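Local coordinates for Lin1840 protein (Listeria innocua serovar 6a, PDB 4ZOC), which probably hydrolyses terminal, non-reducing beta-D-glucosyl residues to release beta-D-glucose, as a glycosyl hydrolase family 3 beta-glucosidase involved in beta-1,2-glucan metabolism, at residues 276-281 / 287-292; 293-298 / 318-323; 192-197 / 250-255. The protein carries 2 engineered substitutions. One frame throughout, in Å; residues are numbered along the deposited sequence.

Contact 1: residues 276-281 / 287-292; sequences EVINHG and KEAAQF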
loop_
_atom_site.group_PDB
_atom_site.type_symbol
_atom_site.label_atom_id
_atom_site.label_comp_id
_atom_site.label_asym_id
_atom_site.label_seq_id
_atom_site.Cartn_x
_atom_site.Cartn_y
_atom_site.Cartn_z
ATOM N N GLU A 276 -13.064 17.932 11.768
ATOM C CA GLU A 276 -12.816 16.487 11.529
ATOM C C GLU A 276 -11.532 16.055 12.180
ATOM O O GLU A 276 -11.301 14.858 12.325
ATOM C CB GLU A 276 -12.894 16.151 10.051
ATOM C CG GLU A 276 -14.372 16.120 9.585
ATOM C CD GLU A 276 -14.578 16.115 8.103
ATOM O OE1 GLU A 276 -13.592 15.870 7.384
ATOM O OE2 GLU A 276 -15.772 16.269 7.745
ATOM N N VAL A 277 -10.691 16.992 12.619
ATOM C CA VAL A 277 -9.465 16.584 13.342
ATOM C C VAL A 277 -9.891 15.921 14.671
ATOM O O VAL A 277 -9.135 15.072 15.260
ATOM C CB VAL A 277 -8.406 17.705 13.487
ATOM C CG1 VAL A 277 -8.065 18.356 12.185
ATOM C CG2 VAL A 277 -8.796 18.786 14.474
ATOM N N ILE A 278 -11.077 16.284 15.161
ATOM C CA ILE A 278 -11.677 15.556 16.299
ATOM C C ILE A 278 -11.898 14.045 16.009
ATOM O O ILE A 278 -11.573 13.171 16.833
ATOM C CB ILE A 278 -12.993 16.252 16.766
ATOM C CG1 ILE A 278 -12.702 17.716 17.142
ATOM C CG2 ILE A 278 -13.514 15.500 17.978
ATOM C CD1 ILE A 278 -13.988 18.523 17.254
ATOM N N ASN A 279 -12.531 13.742 14.879
ATOM C CA ASN A 279 -12.764 12.390 14.495
ATOM C C ASN A 279 -11.469 11.569 14.363
ATOM O O ASN A 279 -11.456 10.393 14.697
ATOM C CB ASN A 279 -13.555 12.289 13.212
ATOM C CG ASN A 279 -14.962 12.799 13.354
ATOM O OD1 ASN A 279 -15.572 12.721 14.439
ATOM N ND2 ASN A 279 -15.565 13.188 12.224
ATOM N N HIS A 280 -10.424 12.181 13.797
ATOM C CA HIS A 280 -9.099 11.603 13.697
ATOM C C HIS A 280 -8.489 11.323 15.074
ATOM O O HIS A 280 -7.498 10.571 15.181
ATOM C CB HIS A 280 -8.143 12.598 12.971
ATOM C CG HIS A 280 -8.197 12.663 11.481
ATOM N ND1 HIS A 280 -7.662 11.673 10.690
ATOM C CD2 HIS A 280 -8.545 13.684 10.642
ATOM C CE1 HIS A 280 -7.715 12.068 9.423
ATOM N NE2 HIS A 280 -8.237 13.292 9.360
ATOM N N GLY A 281 -8.970 11.952 16.125
ATOM C CA GLY A 281 -8.441 11.701 17.475
ATOM C C GLY A 281 -7.209 12.466 17.842
ATOM O O GLY A 281 -6.371 11.978 18.658
ATOM N N LYS A 287 -12.885 23.217 20.634
ATOM C CA LYS A 287 -11.969 24.228 21.135
ATOM C C LYS A 287 -10.515 23.864 20.793
ATOM O O LYS A 287 -9.758 24.662 20.323
ATOM C CB LYS A 287 -12.179 24.363 22.671
ATOM C CG LYS A 287 -11.300 25.406 23.325
ATOM C CD LYS A 287 -11.649 25.528 24.802
ATOM C CE LYS A 287 -10.915 26.717 25.390
ATOM N NZ LYS A 287 -11.301 26.788 26.808
ATOM N N GLU A 288 -10.170 22.593 20.963
ATOM C CA GLU A 288 -8.872 22.179 20.558
ATOM C C GLU A 288 -8.666 22.200 19.021
ATOM O O GLU A 288 -7.602 22.563 18.545
ATOM C CB GLU A 288 -8.581 20.748 21.133
ATOM C CG GLU A 288 -8.357 20.779 22.667
ATOM C CD GLU A 288 -7.725 19.533 23.240
ATOM O OE1 GLU A 288 -7.536 18.496 22.525
ATOM O OE2 GLU A 288 -7.480 19.561 24.466
ATOM N N ALA A 289 -9.677 21.746 18.285
ATOM C CA ALA A 289 -9.654 21.774 16.818
ATOM C C ALA A 289 -9.342 23.180 16.300
ATOM O O ALA A 289 -8.441 23.388 15.468
ATOM C CB ALA A 289 -10.975 21.291 16.252
ATOM N N ALA A 290 -10.030 24.175 16.879
ATOM C CA ALA A 290 -9.770 25.590 16.577
ATOM C C ALA A 290 -8.362 26.002 16.938
ATOM O O ALA A 290 -7.635 26.624 16.170
ATOM C CB ALA A 290 -10.807 26.457 17.341
ATOM N N GLN A 291 -7.949 25.683 18.143
ATOM C CA GLN A 291 -6.612 26.096 18.551
ATOM C C GLN A 291 -5.537 25.516 17.643
ATOM O O GLN A 291 -4.670 26.205 17.188
ATOM C CB GLN A 291 -6.336 25.659 19.992
ATOM C CG GLN A 291 -5.000 26.114 20.518
ATOM C CD GLN A 291 -4.680 25.541 21.896
ATOM O OE1 GLN A 291 -5.555 25.179 22.694
ATOM N NE2 GLN A 291 -3.404 25.498 22.192
ATOM N N PHE A 292 -5.579 24.200 17.433
ATOM C CA PHE A 292 -4.478 23.528 16.703
ATOM C C PHE A 292 -4.505 23.924 15.213
ATOM O O PHE A 292 -3.493 24.133 14.622
ATOM C CB PHE A 292 -4.571 22.001 16.884
ATOM C CG PHE A 292 -4.594 21.539 18.321
ATOM C CD1 PHE A 292 -3.985 22.295 19.325
ATOM C CD2 PHE A 292 -5.149 20.325 18.651
ATOM C CE1 PHE A 292 -4.003 21.827 20.639
ATOM C CE2 PHE A 292 -5.133 19.845 19.969
ATOM C CZ PHE A 292 -4.567 20.619 20.934
#

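Contact 2: residues 293-298 / 318-323; sequences SMEAGV and GKLSEN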
loop_
_atom_site.group_PDB
_atom_site.type_symbol
_atom_site.label_atom_id
_atom_site.label_comp_id
_atom_site.label_asym_id
_atom_site.label_seq_id
_atom_site.Cartn_x
_atom_site.Cartn_y
_atom_site.Cartn_z
ATOM N N SER A 293 -5.698 24.134 14.657
ATOM C CA SER A 293 -5.805 24.593 13.269
ATOM C C SER A 293 -5.274 25.985 13.096
ATOM O O SER A 293 -4.586 26.231 12.161
ATOM C CB SER A 293 -7.243 24.432 12.719
ATOM O OG SER A 293 -7.578 23.039 12.727
ATOM N N MET A 294 -5.578 26.903 14.019
ATOM C CA MET A 294 -5.004 28.242 13.872
ATOM C C MET A 294 -3.477 28.258 14.119
ATOM O O MET A 294 -2.737 28.972 13.443
ATOM C CB MET A 294 -5.713 29.290 14.743
ATOM C CG MET A 294 -5.254 30.688 14.379
ATOM S SD MET A 294 -6.531 31.938 14.480
ATOM C CE MET A 294 -7.210 31.808 12.839
ATOM N N GLU A 295 -3.008 27.462 15.070
ATOM C CA GLU A 295 -1.592 27.324 15.262
ATOM C C GLU A 295 -0.899 26.868 13.979
ATOM O O GLU A 295 0.227 27.273 13.662
ATOM C CB GLU A 295 -1.323 26.364 16.390
ATOM C CG GLU A 295 -1.530 27.000 17.774
ATOM C CD GLU A 295 -1.460 26.026 18.919
ATOM O OE1 GLU A 295 -1.384 24.823 18.629
ATOM O OE2 GLU A 295 -1.425 26.481 20.118
ATOM N N ALA A 296 -1.576 25.971 13.243
ATOM C CA ALA A 296 -1.016 25.437 11.988
ATOM C C ALA A 296 -1.235 26.386 10.831
ATOM O O ALA A 296 -0.814 26.119 9.694
ATOM C CB ALA A 296 -1.638 24.061 11.687
ATOM N N GLY A 297 -1.914 27.526 11.036
ATOM C CA GLY A 297 -1.990 28.511 9.962
ATOM C C GLY A 297 -3.121 28.434 8.932
ATOM O O GLY A 297 -3.024 28.997 7.803
ATOM N N VAL A 298 -4.152 27.732 9.313
ATOM C CA VAL A 298 -5.365 27.600 8.508
ATOM C C VAL A 298 -6.115 28.922 8.702
ATOM O O VAL A 298 -6.451 29.265 9.815
ATOM C CB VAL A 298 -6.251 26.404 8.949
ATOM C CG1 VAL A 298 -7.551 26.424 8.179
ATOM C CG2 VAL A 298 -5.547 25.078 8.706
ATOM N N GLY A 318 -5.898 33.488 26.796
ATOM C CA GLY A 318 -4.481 33.442 26.578
ATOM C C GLY A 318 -3.960 32.119 26.059
ATOM O O GLY A 318 -2.755 31.915 26.057
ATOM N N LYS A 319 -4.836 31.238 25.562
ATOM C CA LYS A 319 -4.353 29.971 24.985
ATOM C C LYS A 319 -3.855 30.107 23.541
ATOM O O LYS A 319 -3.124 29.261 23.039
ATOM C CB LYS A 319 -5.435 28.917 25.084
ATOM C CG LYS A 319 -5.902 28.636 26.522
ATOM C CD LYS A 319 -6.969 27.571 26.556
ATOM C CE LYS A 319 -7.269 27.087 27.976
ATOM N NZ LYS A 319 -8.136 28.041 28.745
ATOM N N LEU A 320 -4.247 31.197 22.870
ATOM C CA LEU A 320 -3.906 31.478 21.466
ATOM C C LEU A 320 -3.663 32.945 21.363
ATOM O O LEU A 320 -4.472 33.719 21.841
ATOM C CB LEU A 320 -5.126 31.151 20.613
ATOM C CG LEU A 320 -5.229 30.313 19.333
ATOM C CD1 LEU A 320 -6.258 30.941 18.414
ATOM C CD2 LEU A 320 -3.922 30.007 18.641
ATOM N N SER A 321 -2.608 33.350 20.702
ATOM C CA SER A 321 -2.312 34.770 20.447
ATOM C C SER A 321 -3.272 35.350 19.453
ATOM O O SER A 321 -3.495 34.788 18.381
ATOM C CB SER A 321 -0.924 34.888 19.856
ATOM O OG SER A 321 -0.538 36.243 19.631
ATOM N N GLU A 322 -3.824 36.506 19.780
ATOM C CA GLU A 322 -4.542 37.307 18.800
ATOM C C GLU A 322 -3.701 37.608 17.544
ATOM O O GLU A 322 -4.249 37.864 16.478
ATOM C CB GLU A 322 -5.082 38.583 19.457
ATOM C CG GLU A 322 -6.209 39.230 18.656
ATOM C CD GLU A 322 -6.910 40.341 19.386
ATOM O OE1 GLU A 322 -6.642 40.533 20.581
ATOM O OE2 GLU A 322 -7.762 41.000 18.778
ATOM N N ASN A 323 -2.373 37.616 17.640
ATOM C CA ASN A 323 -1.563 37.934 16.473
ATOM C C ASN A 323 -1.734 36.887 15.387
ATOM O O ASN A 323 -1.631 37.198 14.220
ATOM C CB ASN A 323 -0.079 37.956 16.804
ATOM C CG ASN A 323 0.259 39.045 17.787
ATOM O OD1 ASN A 323 -0.355 40.126 17.778
ATOM N ND2 ASN A 323 1.161 38.748 18.692
HETATM O O HOH W 1 -1.458 28.793 20.895
#

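Contact 3: residues 192-197 / 250-255; sequences HFAAYG and KWLNRD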
loop_
_atom_site.group_PDB
_atom_site.type_symbol
_atom_site.label_atom_id
_atom_site.label_comp_id
_atom_site.label_asym_id
_atom_site.label_seq_id
_atom_site.Cartn_x
_atom_site.Cartn_y
_atom_site.Cartn_z
ATOM N N HIS A 192 -4.575 18.842 -2.749
ATOM C CA HIS A 192 -4.936 18.967 -1.355
ATOM C C HIS A 192 -3.634 18.762 -0.577
ATOM O O HIS A 192 -2.988 17.715 -0.680
ATOM C CB HIS A 192 -5.964 17.857 -0.908
ATOM C CG HIS A 192 -7.224 17.841 -1.706
ATOM N ND1 HIS A 192 -7.341 17.138 -2.888
ATOM C CD2 HIS A 192 -8.446 18.407 -1.478
ATOM C CE1 HIS A 192 -8.568 17.323 -3.383
ATOM N NE2 HIS A 192 -9.254 18.068 -2.531
ATOM N N PHE A 193 -3.249 19.753 0.198
ATOM C CA PHE A 193 -1.929 19.735 0.825
ATOM C C PHE A 193 -1.998 18.840 2.063
ATOM O O PHE A 193 -2.673 19.212 3.027
ATOM C CB PHE A 193 -1.457 21.185 1.146
ATOM C CG PHE A 193 0.029 21.331 1.251
ATOM C CD1 PHE A 193 0.829 21.343 0.108
ATOM C CD2 PHE A 193 0.630 21.437 2.507
ATOM C CE1 PHE A 193 2.213 21.500 0.193
ATOM C CE2 PHE A 193 2.000 21.604 2.615
ATOM C CZ PHE A 193 2.792 21.596 1.461
ATOM N N ALA A 194 -1.374 17.632 2.112
ATOM C CA ALA A 194 -0.567 16.991 1.096
ATOM C C ALA A 194 -0.749 15.517 1.126
ATOM O O ALA A 194 -1.084 14.988 2.166
ATOM C CB ALA A 194 0.943 17.206 1.327
ATOM N N ALA A 195 -0.521 14.898 -0.043
ATOM C CA ALA A 195 -0.273 13.471 -0.202
ATOM C C ALA A 195 -1.560 12.631 -0.066
ATOM O O ALA A 195 -1.525 11.442 0.180
ATOM C CB ALA A 195 0.777 12.982 0.744
ATOM N N TYR A 196 -2.699 13.283 -0.311
ATOM C CA TYR A 196 -3.993 12.676 -0.123
ATOM C C TYR A 196 -4.200 11.407 -1.008
ATOM O O TYR A 196 -4.964 10.519 -0.677
ATOM C CB TYR A 196 -5.026 13.798 -0.446
ATOM C CG TYR A 196 -6.489 13.563 -0.384
ATOM C CD1 TYR A 196 -7.085 12.699 0.516
ATOM C CD2 TYR A 196 -7.304 14.260 -1.231
ATOM C CE1 TYR A 196 -8.481 12.490 0.548
ATOM C CE2 TYR A 196 -8.680 14.130 -1.119
ATOM C CZ TYR A 196 -9.270 13.217 -0.296
ATOM O OH TYR A 196 -10.634 13.057 -0.259
ATOM N N GLY A 197 -3.622 11.439 -2.204
ATOM C CA GLY A 197 -3.770 10.336 -3.222
ATOM C C GLY A 197 -3.167 8.989 -2.783
ATOM O O GLY A 197 -3.410 7.964 -3.438
ATOM N N LYS A 250 1.412 21.319 12.041
ATOM C CA LYS A 250 2.168 22.553 12.077
ATOM C C LYS A 250 3.375 22.459 11.255
ATOM O O LYS A 250 3.768 23.405 10.558
ATOM C CB LYS A 250 2.622 22.953 13.523
ATOM C CG LYS A 250 1.551 23.073 14.505
ATOM C CD LYS A 250 2.071 23.641 15.848
ATOM C CE LYS A 250 1.567 22.826 17.025
ATOM N NZ LYS A 250 0.094 23.018 17.284
ATOM N N TRP A 251 4.075 21.334 11.378
ATOM C CA TRP A 251 5.275 21.127 10.607
ATOM C C TRP A 251 4.939 21.255 9.111
ATOM O O TRP A 251 5.548 21.998 8.362
ATOM C CB TRP A 251 5.892 19.743 10.889
ATOM C CG TRP A 251 6.943 19.408 9.854
ATOM C CD1 TRP A 251 8.214 19.804 9.849
ATOM C CD2 TRP A 251 6.779 18.548 8.731
ATOM N NE1 TRP A 251 8.860 19.299 8.754
ATOM C CE2 TRP A 251 7.987 18.526 8.049
ATOM C CE3 TRP A 251 5.701 17.817 8.225
ATOM C CZ2 TRP A 251 8.183 17.785 6.876
ATOM C CZ3 TRP A 251 5.876 17.112 7.077
ATOM C CH2 TRP A 251 7.133 17.061 6.422
ATOM N N LEU A 252 3.903 20.568 8.693
ATOM C CA LEU A 252 3.531 20.631 7.282
ATOM C C LEU A 252 3.147 22.026 6.788
ATOM O O LEU A 252 3.578 22.449 5.764
ATOM C CB LEU A 252 2.382 19.645 7.013
ATOM C CG LEU A 252 1.850 19.604 5.565
ATOM C CD1 LEU A 252 2.872 18.923 4.622
ATOM C CD2 LEU A 252 0.544 18.822 5.630
ATOM N N ASN A 253 2.251 22.700 7.508
ATOM C CA ASN A 253 1.708 23.956 7.020
ATOM C C ASN A 253 2.536 25.230 7.375
ATOM O O ASN A 253 2.576 26.211 6.596
ATOM C CB ASN A 253 0.299 24.102 7.522
ATOM C CG ASN A 253 -0.601 22.963 7.071
ATOM O OD1 ASN A 253 -0.339 22.347 6.060
ATOM N ND2 ASN A 253 -1.677 22.715 7.806
ATOM N N ARG A 254 3.115 25.243 8.577
ATOM C CA ARG A 254 4.021 26.340 9.000
ATOM C C ARG A 254 5.460 26.109 8.477
ATOM O O ARG A 254 5.982 26.936 7.770
ATOM C CB ARG A 254 4.033 26.527 10.525
ATOM C CG ARG A 254 2.746 26.928 11.154
ATOM C CD ARG A 254 2.446 28.374 10.870
ATOM N NE ARG A 254 1.238 28.799 11.549
ATOM C CZ ARG A 254 0.740 30.018 11.503
ATOM N NH1 ARG A 254 1.311 30.911 10.698
ATOM N NH2 ARG A 254 -0.379 30.271 12.163
ATOM N N ASP A 255 6.113 24.998 8.806
ATOM C CA ASP A 255 7.516 24.802 8.379
ATOM C C ASP A 255 7.688 24.587 6.884
ATOM O O ASP A 255 8.510 25.221 6.254
ATOM C CB ASP A 255 8.152 23.653 9.177
ATOM C CG ASP A 255 8.174 23.861 10.660
ATOM O OD1 ASP A 255 7.765 24.835 11.189
ATOM O OD2 ASP A 255 8.735 23.044 11.352
HETATM O O HOH W 2 -2.579 21.339 4.944
#

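Contact 1: residues 276-281 / 287-292
V277 and I278 close on the single methyl of A289, a small worked example of how a loop can be seated on the helix that follows it. The two backbones come nearest where V277 CA lies 6.2 Å from A289 CA, a spacing that a short residue on the helix allows.

I278 can be followed outward. Its CB is still 5.5 Å from A289 CB. The next atom, CG1, takes the branch opposite the carbonyl carbon (chi1 -57°) and comes to 4.1 Å from A289 CB. The chain then runs on nearly straight (chi2 165°), and CD1 keeps level with the same methyl, at 4.2 Å from A289 CB, so the ethyl arm lies alongside A289.

V277 aims its CB at the helix and touches with one branch: CG2 stands 3.8 Å from A289 CB and also meets A289 CA. The alanine methyl thus receives two neighbouring side chains, in a purely apolar contact. The loop is shaped by its own backbone: a type I turn from I278 to G281 is closed by G281 N bonding I278 O, 3.0 Å, and G281 has a positive phi.

The far side of the loop faces the second subunit, where E276 forms a salt bridge with R572 of that chain. Helix 286-295 follows strand 266-268, the seventh of the barrel. Beyond the contact, A289 also touches C306 of helix 306-316, while V277 packs on P245 of strand 244-245.

Contact 2: residues 293-298 / 318-323
E295 and L320 mark the closest approach of the backbones, their CA atoms 7.8 Å apart. The first segment ends a helix; the second links two. The first terminates at G297 in a Schellman motif, with V298 N bonding S293 O at 3.2 Å and G297 N bonding M294 O at 2.9 Å. The second leaves another Schellman motif at G318, passes K319 and is extended at L320 and S321, the N-cap residue of the next helix, whose OG accepts from N323 N at 3.0 Å (N-H...O angle 149°).

L320 reaches across with both methyls. CD2 lies 3.9 Å from E295 CG, the two side chains meeting at a slant. CD1 approaches M294 CB at 4.1 Å, here with the side chains roughly at right angles. E295 puts its CG opposite the carbonyl carbon (chi1 -78°), and the rest of the chain extends past the leucine, leaving an aliphatic stem against L320 and a carboxylate beyond it. That carboxylate is claimed elsewhere: OE1 forms a salt bridge with K250, and OE2 accepts from Q291. A water bonded to K319 O, 2.8 Å, also lies by OE2, although at a doubtfully short distance.

L320 also packs on L311 of helix 306-316, and M294 on L324, L325 and A328 of helix 322-338. A leucine in the linker between two helices, gripping the C-terminal end of a third, joins the outer helices that flank the last strand of this TIM barrel, 301-302.

Contact 3: residues 192-197 / 250-255
F193 and L252 lie antiparallel, flank to flank; in both, chi1 swings CG to the far side from the backbone N (-156° for F193, 179° for L252), which sends both side chains across the gap between strand and helix. The closest approach is F193 CE2 to L252 CD1, 3.5 Å, an oblique meeting of ring and methyl. L252 CG supports the same part of the ring, 3.6 Å from F193 CE2. The CD1 methyl reaches A194 as well, 4.2 Å from A194 CB, so one leucine spans two successive residues. The peptide bonds before H192 and A194 are cis.

N253 arrives at the ring edge: its OD1 lies near the ring plane, 3.8 Å from F193 CD2, with the amide turned 44° from the ring. A water between F193 O, 2.9 Å away, and N253 OD1, 2.7 Å away, is placed to donate to either, though it has more acceptors around it than protons to give. The bond from N253 ND2 to A246 O orients the amide and turns OD1 toward this water.

Strand 187-193 is the fifth of the TIM barrel, and helix 250-260 follows the sixth, 233-236, so an outer helix packs here on the barrel wall. The chemistry implies an interface apolar at its centre, with any polar link between the two segments probably passing through water.

Reading from the N terminus, contact 3 comes first: it closes a long loop from the end of strand 187-193, through helices 212-219 and 221-228 and strand 233-236, to helix 250-260. Contact 1 then closes a short five-residue loop onto helix 286-295, and contact 2 closes a loop that takes in strand 301-302 and helix 306-316. The three lie in series, without nesting or crossing. Contacts 1 and 2 share helix 286-295 and touch through Q291 and L320. Contact 2 meets contact 3 through a probable hydrogen bond of R254 NE to E295 O, 2.8 Å, so neighbouring outer helices of the barrel are tied together.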